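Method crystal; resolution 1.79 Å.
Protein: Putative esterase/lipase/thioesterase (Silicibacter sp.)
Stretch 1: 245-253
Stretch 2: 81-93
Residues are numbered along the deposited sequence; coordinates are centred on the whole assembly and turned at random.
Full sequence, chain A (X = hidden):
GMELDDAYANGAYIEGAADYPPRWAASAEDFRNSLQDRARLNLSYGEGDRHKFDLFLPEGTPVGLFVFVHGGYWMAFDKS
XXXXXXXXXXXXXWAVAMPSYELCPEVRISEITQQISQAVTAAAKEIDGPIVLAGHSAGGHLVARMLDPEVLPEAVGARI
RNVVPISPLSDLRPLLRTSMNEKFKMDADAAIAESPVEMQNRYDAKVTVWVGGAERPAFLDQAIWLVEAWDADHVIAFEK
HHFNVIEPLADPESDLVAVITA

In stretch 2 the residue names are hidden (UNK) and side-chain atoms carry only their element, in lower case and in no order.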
# COMPACT_ATOMS: atom_id res chain seq x y z
N VAL A 245 -6.33 -3.54 10.69
CA VAL A 245 -6.45 -2.11 10.33
C VAL A 245 -6.98 -1.93 8.91
O VAL A 245 -7.75 -1.01 8.65
CB VAL A 245 -5.09 -1.33 10.52
CG1 VAL A 245 -4.02 -1.76 9.55
CG2 VAL A 245 -5.31 0.16 10.41
N ILE A 246 -6.60 -2.85 8.03
CA ILE A 246 -7.04 -2.87 6.63
C ILE A 246 -8.44 -3.47 6.43
O ILE A 246 -9.03 -3.32 5.36
CB ILE A 246 -6.04 -3.67 5.75
CG1 ILE A 246 -5.99 -5.18 6.14
CG2 ILE A 246 -4.66 -3.04 5.80
CD1 ILE A 246 -4.92 -6.00 5.37
N GLU A 247 -8.96 -4.14 7.44
CA GLU A 247 -10.27 -4.82 7.28
C GLU A 247 -11.40 -3.95 6.82
O GLU A 247 -12.15 -4.40 5.96
CB GLU A 247 -10.66 -5.63 8.52
CG GLU A 247 -9.79 -6.84 8.64
CD GLU A 247 -10.09 -7.77 9.84
OE1 GLU A 247 -10.93 -7.43 10.75
OE2 GLU A 247 -9.45 -8.85 9.85
N PRO A 248 -11.51 -2.71 7.34
CA PRO A 248 -12.59 -1.81 6.88
C PRO A 248 -12.65 -1.50 5.38
O PRO A 248 -13.67 -0.96 4.90
CB PRO A 248 -12.35 -0.53 7.68
CG PRO A 248 -11.66 -1.04 8.93
CD PRO A 248 -10.74 -2.09 8.44
N LEU A 249 -11.58 -1.81 4.64
CA LEU A 249 -11.61 -1.64 3.18
C LEU A 249 -12.72 -2.46 2.52
O LEU A 249 -13.22 -2.11 1.44
CB LEU A 249 -10.27 -2.00 2.55
CG LEU A 249 -9.08 -1.06 2.76
CD1 LEU A 249 -7.81 -1.65 2.18
CD2 LEU A 249 -9.28 0.32 2.17
N ALA A 250 -13.08 -3.58 3.16
CA ALA A 250 -14.14 -4.47 2.67
C ALA A 250 -15.57 -3.90 2.91
O ALA A 250 -16.55 -4.42 2.37
CB ALA A 250 -13.98 -5.86 3.36
N ASP A 251 -15.68 -2.84 3.71
CA ASP A 251 -16.97 -2.29 4.09
C ASP A 251 -17.26 -1.00 3.36
O ASP A 251 -16.58 -0.00 3.61
CB ASP A 251 -16.94 -2.02 5.59
CG ASP A 251 -18.27 -1.51 6.15
OD1 ASP A 251 -19.22 -1.16 5.39
OD2 ASP A 251 -18.35 -1.43 7.40
N PRO A 252 -18.26 -1.00 2.46
CA PRO A 252 -18.68 0.22 1.76
C PRO A 252 -18.86 1.46 2.61
O PRO A 252 -18.57 2.55 2.13
CB PRO A 252 -20.05 -0.19 1.20
CG PRO A 252 -19.88 -1.60 0.86
CD PRO A 252 -19.02 -2.17 1.97
N GLU A 253 -19.31 1.32 3.86
CA GLU A 253 -19.60 2.48 4.70
C GLU A 253 -18.51 2.84 5.69
O GLU A 253 -18.69 3.71 6.52
CB GLU A 253 -20.95 2.26 5.42
CG GLU A 253 -22.16 2.04 4.47
CD GLU A 253 -22.50 3.28 3.62
OE1 GLU A 253 -22.66 4.38 4.20
OE2 GLU A 253 -22.62 3.17 2.37
N UNK A 81 -3.53 -12.17 -2.10
CA UNK A 81 -4.07 -12.23 -0.74
C UNK A 81 -4.99 -11.07 -0.35
O UNK A 81 -5.51 -11.05 0.79
c UNK A 81 -2.92 -12.25 0.24
o UNK A 81 -2.25 -13.51 0.16
N UNK A 82 -5.28 -10.15 -1.27
CA UNK A 82 -5.96 -8.90 -0.87
C UNK A 82 -7.17 -8.43 -1.67
O UNK A 82 -7.70 -7.39 -1.37
c UNK A 82 -2.51 -8.55 -1.15
n UNK A 82 -1.46 -8.91 -0.35
c UNK A 82 -3.07 -8.35 3.37
c UNK A 82 -3.57 -8.16 -0.38
c UNK A 82 -4.94 -7.77 -0.88
c UNK A 82 -1.83 -8.78 0.96
c UNK A 82 -3.16 -8.33 0.98
c UNK A 82 -1.10 -9.02 2.13
c UNK A 82 -3.78 -8.11 2.22
c UNK A 82 -1.73 -8.78 3.32
N UNK A 83 -7.58 -9.21 -2.67
CA UNK A 83 -8.65 -8.84 -3.59
C UNK A 83 -9.91 -8.43 -2.89
O UNK A 83 -10.55 -7.44 -3.27
c UNK A 83 -8.92 -10.01 -4.54
o UNK A 83 -7.66 -10.50 -4.99
N UNK A 84 -10.27 -9.19 -1.86
CA UNK A 84 -11.53 -8.94 -1.11
C UNK A 84 -11.60 -7.52 -0.49
O UNK A 84 -12.68 -7.01 -0.15
c UNK A 84 -8.57 -10.10 1.86
n UNK A 84 -9.39 -9.74 2.84
n UNK A 84 -9.28 -10.25 0.75
c UNK A 84 -11.67 -10.01 -0.02
c UNK A 84 -10.65 -9.62 2.33
c UNK A 84 -10.59 -9.95 1.02
N UNK A 85 -10.44 -6.87 -0.37
CA UNK A 85 -10.40 -5.51 0.15
C UNK A 85 -10.90 -4.47 -0.89
O UNK A 85 -11.01 -3.28 -0.59
c UNK A 85 -9.01 -5.20 0.66
c UNK A 85 -9.35 -6.15 3.03
c UNK A 85 -7.04 -5.74 2.14
c UNK A 85 -8.45 -6.13 1.76
N UNK A 86 -11.19 -4.92 -2.10
CA UNK A 86 -11.72 -4.04 -3.16
C UNK A 86 -13.21 -3.72 -2.98
O UNK A 86 -13.71 -2.74 -3.57
c UNK A 86 -11.50 -4.70 -4.53
N UNK A 87 -13.89 -4.48 -2.13
CA UNK A 87 -15.36 -4.34 -2.03
C UNK A 87 -15.90 -2.92 -1.71
O UNK A 87 -16.77 -2.42 -2.41
c UNK A 87 -15.92 -5.42 -1.02
c UNK A 87 -17.36 -5.14 -0.64
c UNK A 87 -15.78 -6.80 -1.65
N UNK A 88 -15.38 -2.26 -0.70
CA UNK A 88 -15.93 -0.98 -0.31
C UNK A 88 -15.85 0.08 -1.40
O UNK A 88 -16.84 0.76 -1.70
N UNK A 89 -14.68 0.20 -2.03
CA UNK A 89 -14.51 1.18 -3.13
C UNK A 89 -15.30 0.78 -4.35
O UNK A 89 -15.85 1.64 -5.01
c UNK A 89 -13.03 1.33 -3.48
N UNK A 90 -15.32 -0.51 -4.68
CA UNK A 90 -16.11 -1.00 -5.81
C UNK A 90 -17.57 -0.60 -5.65
O UNK A 90 -18.18 -0.16 -6.59
c UNK A 90 -14.80 -2.77 -8.09
c UNK A 90 -16.03 -2.52 -5.93
c UNK A 90 -14.84 -3.15 -6.64
c UNK A 90 -14.91 -4.67 -6.49
N UNK A 91 -18.11 -0.72 -4.44
CA UNK A 91 -19.51 -0.37 -4.20
C UNK A 91 -19.80 1.12 -4.41
O UNK A 91 -20.94 1.48 -4.66
o UNK A 91 -19.48 0.13 -1.84
c UNK A 91 -19.97 -0.78 -2.80
N UNK A 92 -18.77 1.97 -4.28
CA UNK A 92 -18.91 3.41 -4.50
C UNK A 92 -18.63 3.78 -5.98
O UNK A 92 -18.68 4.95 -6.35
n UNK A 92 -17.32 7.60 -0.59
c UNK A 92 -18.21 6.59 -1.32
c UNK A 92 -17.69 5.14 -1.21
c UNK A 92 -18.43 4.12 -2.07
c UNK A 92 -17.99 4.19 -3.55
N UNK A 93 -18.34 2.78 -6.81
CA UNK A 93 -18.13 2.99 -8.24
C UNK A 93 -16.71 3.15 -8.73
O UNK A 93 -16.51 3.53 -9.88

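Position 81 carries one carbon and then one oxygen, out of reach of stretch 1. A short side chain ending in a hydroxyl is serine, Ser81. Position 82 has one carbon leading to fused five- and six-membered rings with eight carbons and one nitrogen. One ring carbon lies 3.6 Å from Ile246 CD1, an oblique approach. Only tryptophan has this indole, so this is Trp82, and the ring carbon is CZ3.

Position 83 again has one carbon and one oxygen, far from stretch 1: Ser83. Its hydroxyl is hydrogen-bonded elsewhere in the structure. Position 84 has one carbon and a five-membered ring of three carbons and two nitrogens. This imidazole makes it His84. Its backbone O lies 3.9 Å from Ala250 CB.

Position 85 has four carbons, forked at the second. Its CB is 3.9 Å from Leu249 CB, and one branch end is 3.9 Å from Ile246 CD1. The fork after CB identifies Leu85; that branch end is CD1.

Position 86 has a single carbon, pointing away from stretch 1: Ala86. Position 87 has one carbon carrying two more. One of these lies 3.2 Å from Ala250 O and 4.3 Å from Pro252 CD. Branching at CB with carbon alone gives Val87, and the atom is CG1.

Position 88 has no side-chain atoms, so it is Gly88. Its CA packs 3.6 Å from Pro252 N. An ideal CB would sit 2.6 Å from Leu249 O, a clash.

Position 89 has one carbon, directed away: Ala89. Position 90 has four carbons forked at the second, out of reach: Leu90. Position 91 has one carbon and one oxygen, the oxygen 3.1 Å from Pro252 CB. It is Ser91, whose OG donates a hydrogen bond to Gly88 O at 2.7 Å.

Position 92 has four carbons in a row ending in nitrogen. The third carbon lies 4.3 Å from Pro252 O. This is Lys92, the carbon is CD, and NZ is hydrogen-bonded elsewhere in the structure. Position 93 has no side chain and a positive phi in a Schellman motif. A CB would jam against the preceding carbonyl O. This is Gly93.

The contact joins apolar packing to one backbone hydrogen bond. Ile246 and Leu249 pack against Leu85, and Ile246 also reaches Trp82. Gly88 N donates to Leu249 O at 3.0 Å. The bare glycine lets the chains approach closely, with Gly88 CA and Pro252 CA 3.6 Å apart. Pro252 then lies against Val87 and Ser91. Together the two stretches bury 482 Å².

Stretch 2, residues 81-93: SWSHLAVGALSKG
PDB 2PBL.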